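Local structure of DUF5063 domain-containing protein (Bacteroides fragilis, 3NRH) at residues 40-45 against 162-167; 110-115 against 158-163. The protein is of unknown function but belongs to the predominantly alpha-helical DUF5063 family and pairs with a second copy of itself in the crystal. All coordinates share one frame; numbering follows the deposited sequence.

Overall arrangement
Helix 135-169 carries one half of both contacts: in contact 1 its residues 162-167 meet helix 35-54, and in contact 2 its residues 158-163 meet the start of helix 112-131. The two overlap at Arg162 and Ala163, and their centres lie about 9 Å apart on the same side of the chain's centre. Packing joins them: Leu164 CD2 of contact 1 rests 3.7 Å from Ile112 CD1 of contact 2, while the methyl Leu43 CD2 lies 3.7 Å from the carbonyl oxygen Met161 O. Helix 135-169 thus packs against helix 35-54 with one flank and the start of helix 112-131 with another, and both contacts reach the second subunit, which packs against Leu43, His165 and Arg162.

Contact 1: residues 40-45 against 162-167; sequences DTTLKI and RALHDV
Leu43 and Leu164 meet in a small, buried apolar contact between two helices, 35-54 and 135-169, near the C-terminal end of the latter. Leu43 CD2 settles on Leu164 CB at 3.6 Å and also lies 3.8 Å from the backbone His165 N, while its other methyl, CD1, comes 3.8 Å from Leu164 O. A branched leucine end suits this place because its two methyls spread over the backbone as well as the side chain of the facing helix. Leu164 answers with CD1, which meets Thr42 CG2 at 3.4 Å, tighter than usual for two methyls; the two side chains cross at about a right angle. The helices run roughly antiparallel but clearly splayed, 36° from exact opposition, as neighbours in an all-helical fold, and the axes of segments 40-45 and 162-167 approach to 9.9 Å. Thr42 can serve an apolar interface because its two branches divide the work: CG2 stands anti to the backbone N and faces Leu164, whereas OG1 bonds back to Phe38 O in the preceding turn. Helix 11-28 adds Phe26 beside Thr42. His165 gives its ring to the dimer interface, where ND1 bonds Tyr50 OH and NE2 bonds Gly150 O, both of the second subunit.

Contact 2: residues 110-115 against 158-163; sequences KNISED and VNTMRA
Ile112 opens helix 112-131 after strand 109-111 and spreads its two branches over helix 135-169. Its CG1 lies 3.8 Å from Ala163 CB, with CD1 close to the same methyl, while CG2 meets Thr160 CG2 at 3.6 Å. The small alanine suits this place, for its methyl receives the longer branch of the isoleucine while the two backbones stay close, Ile112 and Thr160 having CA atoms only 5.9 Å apart. One turn on, Asp115 slides past Thr160 in the opposite direction, CB lying 2.9 Å from Thr160 OG1. With chi1 -58° that hydroxyl stands beside the backbone N and bonds back to Lys156 O, which leaves CG2, anti to the backbone N, facing Ile112. The two oxygens of the Asp115 carboxylate are held separately: OD2 by Tyr93 OH, OD1 by a water at 2.7 Å. The water accepts from Asn159 ND2 at 3.0 Å, bridging the helices. Asn159 OD1 accepts from Gln155 NE2 and, in a bent bond (139°) from above its carbonyl plane, from Arg162 NH2. Packing of Ile112 on the small Thr160 and Ala163, with a water-bridged polar edge, ties a strand-to-helix junction to helix 135-169 in this predominantly helical DUF5063 protein.

Contact 1: residues 40-45 against 162-167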
loop_
_atom_site.group_PDB
_atom_site.type_symbol
_atom_site.label_atom_id
_atom_site.label_comp_id
_atom_site.label_asym_id
_atom_site.label_seq_id
_atom_site.Cartn_x
_atom_site.Cartn_y
_atom_site.Cartn_z
ATOM N N ASP A 40 0.722 13.483 2.016
ATOM C CA ASP A 40 1.211 13.043 0.709
ATOM C C ASP A 40 2.388 12.078 0.803
ATOM O O ASP A 40 2.436 11.074 0.088
ATOM C CB ASP A 40 1.642 14.240 -0.149
ATOM C CG ASP A 40 0.477 15.101 -0.580
ATOM O OD1 ASP A 40 -0.645 14.566 -0.690
ATOM O OD2 ASP A 40 0.686 16.308 -0.829
ATOM N N THR A 41 3.341 12.388 1.678
ATOM C CA THR A 41 4.526 11.552 1.827
ATOM C C THR A 41 4.264 10.217 2.513
ATOM O O THR A 41 4.829 9.192 2.121
ATOM C CB THR A 41 5.624 12.281 2.605
ATOM O OG1 THR A 41 5.911 13.525 1.959
ATOM C CG2 THR A 41 6.890 11.431 2.649
ATOM N N THR A 42 3.410 10.229 3.532
ATOM C CA THR A 42 3.098 9.005 4.252
ATOM C C THR A 42 2.406 8.008 3.326
ATOM O O THR A 42 2.592 6.797 3.458
ATOM C CB THR A 42 2.199 9.284 5.472
ATOM O OG1 THR A 42 2.828 10.263 6.315
ATOM C CG2 THR A 42 1.994 8.006 6.280
ATOM N N LEU A 43 1.620 8.515 2.379
ATOM C CA LEU A 43 0.922 7.642 1.439
ATOM C C LEU A 43 1.879 7.015 0.428
ATOM O O LEU A 43 1.501 6.106 -0.309
ATOM C CB LEU A 43 -0.192 8.408 0.722
ATOM C CG LEU A 43 -1.406 8.671 1.620
ATOM C CD1 LEU A 43 -2.383 9.629 0.946
ATOM C CD2 LEU A 43 -2.074 7.342 1.941
ATOM N N LYS A 44 3.115 7.507 0.391
ATOM C CA LYS A 44 4.127 6.947 -0.500
ATOM C C LYS A 44 5.027 6.003 0.302
ATOM O O LYS A 44 5.385 4.916 -0.168
ATOM C CB LYS A 44 4.968 8.056 -1.139
ATOM C CG LYS A 44 4.179 8.929 -2.107
ATOM C CD LYS A 44 4.998 10.092 -2.633
ATOM C CE LYS A 44 4.107 11.047 -3.422
ATOM N NZ LYS A 44 4.842 12.235 -3.925
ATOM N N ILE A 45 5.381 6.407 1.519
ATOM C CA ILE A 45 6.242 5.574 2.355
ATOM C C ILE A 45 5.553 4.293 2.836
ATOM O O ILE A 45 6.141 3.216 2.786
ATOM C CB ILE A 45 6.752 6.349 3.599
ATOM C CG1 ILE A 45 7.604 7.542 3.163
ATOM C CG2 ILE A 45 7.584 5.425 4.482
ATOM C CD1 ILE A 45 8.049 8.425 4.307
ATOM N N ARG A 162 -5.671 3.508 4.418
ATOM C CA ARG A 162 -7.048 3.758 4.005
ATOM C C ARG A 162 -7.512 5.083 4.592
ATOM O O ARG A 162 -8.102 5.913 3.898
ATOM C CB ARG A 162 -7.980 2.647 4.497
ATOM C CG ARG A 162 -9.383 2.746 3.900
ATOM C CD ARG A 162 -10.479 2.221 4.828
ATOM N NE ARG A 162 -10.185 0.905 5.390
ATOM C CZ ARG A 162 -9.573 0.711 6.556
ATOM N NH1 ARG A 162 -9.187 1.749 7.294
ATOM N NH2 ARG A 162 -9.347 -0.523 6.986
ATOM N N ALA A 163 -7.246 5.274 5.878
ATOM C CA ALA A 163 -7.636 6.502 6.556
ATOM C C ALA A 163 -6.985 7.712 5.891
ATOM O O ALA A 163 -7.669 8.678 5.548
ATOM C CB ALA A 163 -7.245 6.435 8.024
ATOM N N LEU A 164 -5.668 7.657 5.708
ATOM C CA LEU A 164 -4.926 8.752 5.079
ATOM C C LEU A 164 -5.356 8.994 3.639
ATOM O O LEU A 164 -5.367 10.136 3.177
ATOM C CB LEU A 164 -3.420 8.474 5.129
ATOM C CG LEU A 164 -2.787 8.589 6.523
ATOM C CD1 LEU A 164 -1.351 8.113 6.484
ATOM C CD2 LEU A 164 -2.863 10.034 6.994
ATOM N N HIS A 165 -5.703 7.929 2.921
ATOM C CA HIS A 165 -6.150 8.086 1.540
ATOM C C HIS A 165 -7.413 8.947 1.566
ATOM O O HIS A 165 -7.550 9.878 0.777
ATOM C CB HIS A 165 -6.469 6.728 0.902
ATOM C CG HIS A 165 -6.835 6.812 -0.553
ATOM N ND1 HIS A 165 -5.892 6.851 -1.559
ATOM C CD2 HIS A 165 -8.041 6.867 -1.168
ATOM C CE1 HIS A 165 -6.501 6.921 -2.731
ATOM N NE2 HIS A 165 -7.806 6.933 -2.521
ATOM N N ASP A 166 -8.323 8.641 2.491
ATOM C CA ASP A 166 -9.569 9.395 2.614
ATOM C C ASP A 166 -9.314 10.849 3.013
ATOM O O ASP A 166 -10.021 11.751 2.573
ATOM C CB ASP A 166 -10.504 8.751 3.642
ATOM C CG ASP A 166 -10.889 7.334 3.275
ATOM O OD1 ASP A 166 -11.217 7.091 2.097
ATOM O OD2 ASP A 166 -10.871 6.464 4.172
ATOM N N VAL A 167 -8.314 11.075 3.860
ATOM C CA VAL A 167 -7.994 12.436 4.272
ATOM C C VAL A 167 -7.602 13.273 3.054
ATOM O O VAL A 167 -8.019 14.420 2.915
ATOM C CB VAL A 167 -6.835 12.456 5.291
ATOM C CG1 VAL A 167 -6.304 13.879 5.458
ATOM C CG2 VAL A 167 -7.316 11.905 6.627
#

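Contact 2: residues 110-115 against 158-163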
loop_
_atom_site.group_PDB
_atom_site.type_symbol
_atom_site.label_atom_id
_atom_site.label_comp_id
_atom_site.label_asym_id
_atom_site.label_seq_id
_atom_site.Cartn_x
_atom_site.Cartn_y
_atom_site.Cartn_z
ATOM N N LYS A 110 -10.955 5.205 15.703
ATOM C CA LYS A 110 -9.510 5.023 15.725
ATOM C C LYS A 110 -8.819 6.346 15.425
ATOM O O LYS A 110 -9.449 7.298 14.962
ATOM C CB LYS A 110 -9.093 3.987 14.676
ATOM C CG LYS A 110 -9.422 2.544 15.031
ATOM C CD LYS A 110 -8.527 2.042 16.156
ATOM C CE LYS A 110 -8.740 0.560 16.424
ATOM N NZ LYS A 110 -7.831 0.058 17.496
ATOM N N ASN A 111 -7.521 6.398 15.698
ATOM C CA ASN A 111 -6.732 7.593 15.442
ATOM C C ASN A 111 -5.502 7.221 14.629
ATOM O O ASN A 111 -4.766 6.300 14.981
ATOM C CB ASN A 111 -6.301 8.246 16.757
ATOM C CG ASN A 111 -7.456 8.894 17.492
ATOM O OD1 ASN A 111 -8.046 9.862 17.013
ATOM N ND2 ASN A 111 -7.789 8.356 18.655
ATOM N N ILE A 112 -5.293 7.936 13.531
ATOM C CA ILE A 112 -4.137 7.688 12.678
ATOM C C ILE A 112 -2.850 7.834 13.496
ATOM O O ILE A 112 -1.928 7.030 13.372
ATOM C CB ILE A 112 -4.098 8.684 11.500
ATOM C CG1 ILE A 112 -5.331 8.487 10.609
ATOM C CG2 ILE A 112 -2.815 8.495 10.700
ATOM C CD1 ILE A 112 -5.485 9.547 9.515
ATOM N N SER A 113 -2.795 8.857 14.343
ATOM C CA SER A 113 -1.606 9.091 15.156
ATOM C C SER A 113 -1.222 7.880 16.006
ATOM O O SER A 113 -0.041 7.563 16.135
ATOM C CB SER A 113 -1.816 10.317 16.053
ATOM O OG SER A 113 -2.931 10.134 16.904
ATOM N N GLU A 114 -2.212 7.198 16.578
ATOM C CA GLU A 114 -1.933 6.034 17.404
ATOM C C GLU A 114 -1.448 4.875 16.548
ATOM O O GLU A 114 -0.524 4.163 16.937
ATOM C CB GLU A 114 -3.176 5.617 18.195
ATOM C CG GLU A 114 -2.867 4.644 19.318
ATOM C CD GLU A 114 -4.091 4.283 20.136
ATOM O OE1 GLU A 114 -4.872 5.197 20.472
ATOM O OE2 GLU A 114 -4.261 3.087 20.452
ATOM N N ASP A 115 -2.074 4.682 15.388
ATOM C CA ASP A 115 -1.666 3.615 14.474
ATOM C C ASP A 115 -0.210 3.814 14.062
ATOM O O ASP A 115 0.594 2.877 14.103
ATOM C CB ASP A 115 -2.517 3.612 13.197
ATOM C CG ASP A 115 -3.931 3.117 13.427
ATOM O OD1 ASP A 115 -4.098 2.026 14.010
ATOM O OD2 ASP A 115 -4.879 3.816 13.006
ATOM N N VAL A 158 -2.128 -0.968 6.786
ATOM C CA VAL A 158 -3.152 -0.878 5.748
ATOM C C VAL A 158 -4.361 -0.053 6.200
ATOM O O VAL A 158 -4.949 0.682 5.402
ATOM C CB VAL A 158 -3.610 -2.276 5.274
ATOM C CG1 VAL A 158 -2.460 -2.979 4.563
ATOM C CG2 VAL A 158 -4.085 -3.104 6.444
ATOM N N ASN A 159 -4.726 -0.162 7.475
ATOM C CA ASN A 159 -5.853 0.611 8.002
ATOM C C ASN A 159 -5.518 2.097 7.938
ATOM O O ASN A 159 -6.356 2.921 7.567
ATOM C CB ASN A 159 -6.156 0.240 9.459
ATOM C CG ASN A 159 -6.737 -1.152 9.607
ATOM O OD1 ASN A 159 -7.242 -1.735 8.650
ATOM N ND2 ASN A 159 -6.681 -1.686 10.822
ATOM N N THR A 160 -4.282 2.434 8.292
ATOM C CA THR A 160 -3.837 3.823 8.280
ATOM C C THR A 160 -3.778 4.364 6.859
ATOM O O THR A 160 -4.096 5.527 6.615
ATOM C CB THR A 160 -2.447 3.966 8.932
ATOM O OG1 THR A 160 -2.506 3.482 10.278
ATOM C CG2 THR A 160 -2.012 5.424 8.949
HETATM N N MSE A 161 -3.359 3.521 5.920
HETATM C CA MSE A 161 -3.289 3.927 4.523
HETATM C C MSE A 161 -4.677 4.302 4.025
HETATM O O MSE A 161 -4.844 5.283 3.296
HETATM C CB MSE A 161 -2.751 2.792 3.659
HETATM C CG MSE A 161 -1.267 2.837 3.426
HETATM SE SE MSE A 161 -0.777 1.483 2.143
HETATM C CE MSE A 161 -1.272 2.416 0.539
ATOM N N ARG A 162 -5.671 3.508 4.418
ATOM C CA ARG A 162 -7.048 3.758 4.005
ATOM C C ARG A 162 -7.512 5.083 4.592
ATOM O O ARG A 162 -8.102 5.913 3.898
ATOM C CB ARG A 162 -7.980 2.647 4.497
ATOM C CG ARG A 162 -9.383 2.746 3.900
ATOM C CD ARG A 162 -10.479 2.221 4.828
ATOM N NE ARG A 162 -10.185 0.905 5.390
ATOM C CZ ARG A 162 -9.573 0.711 6.556
ATOM N NH1 ARG A 162 -9.187 1.749 7.294
ATOM N NH2 ARG A 162 -9.347 -0.523 6.986
ATOM N N ALA A 163 -7.246 5.274 5.878
ATOM C CA ALA A 163 -7.636 6.502 6.556
ATOM C C ALA A 163 -6.985 7.712 5.891
ATOM O O ALA A 163 -7.669 8.678 5.548
ATOM C CB ALA A 163 -7.245 6.435 8.024
HETATM O O HOH W 1 -5.830 0.233 13.016
#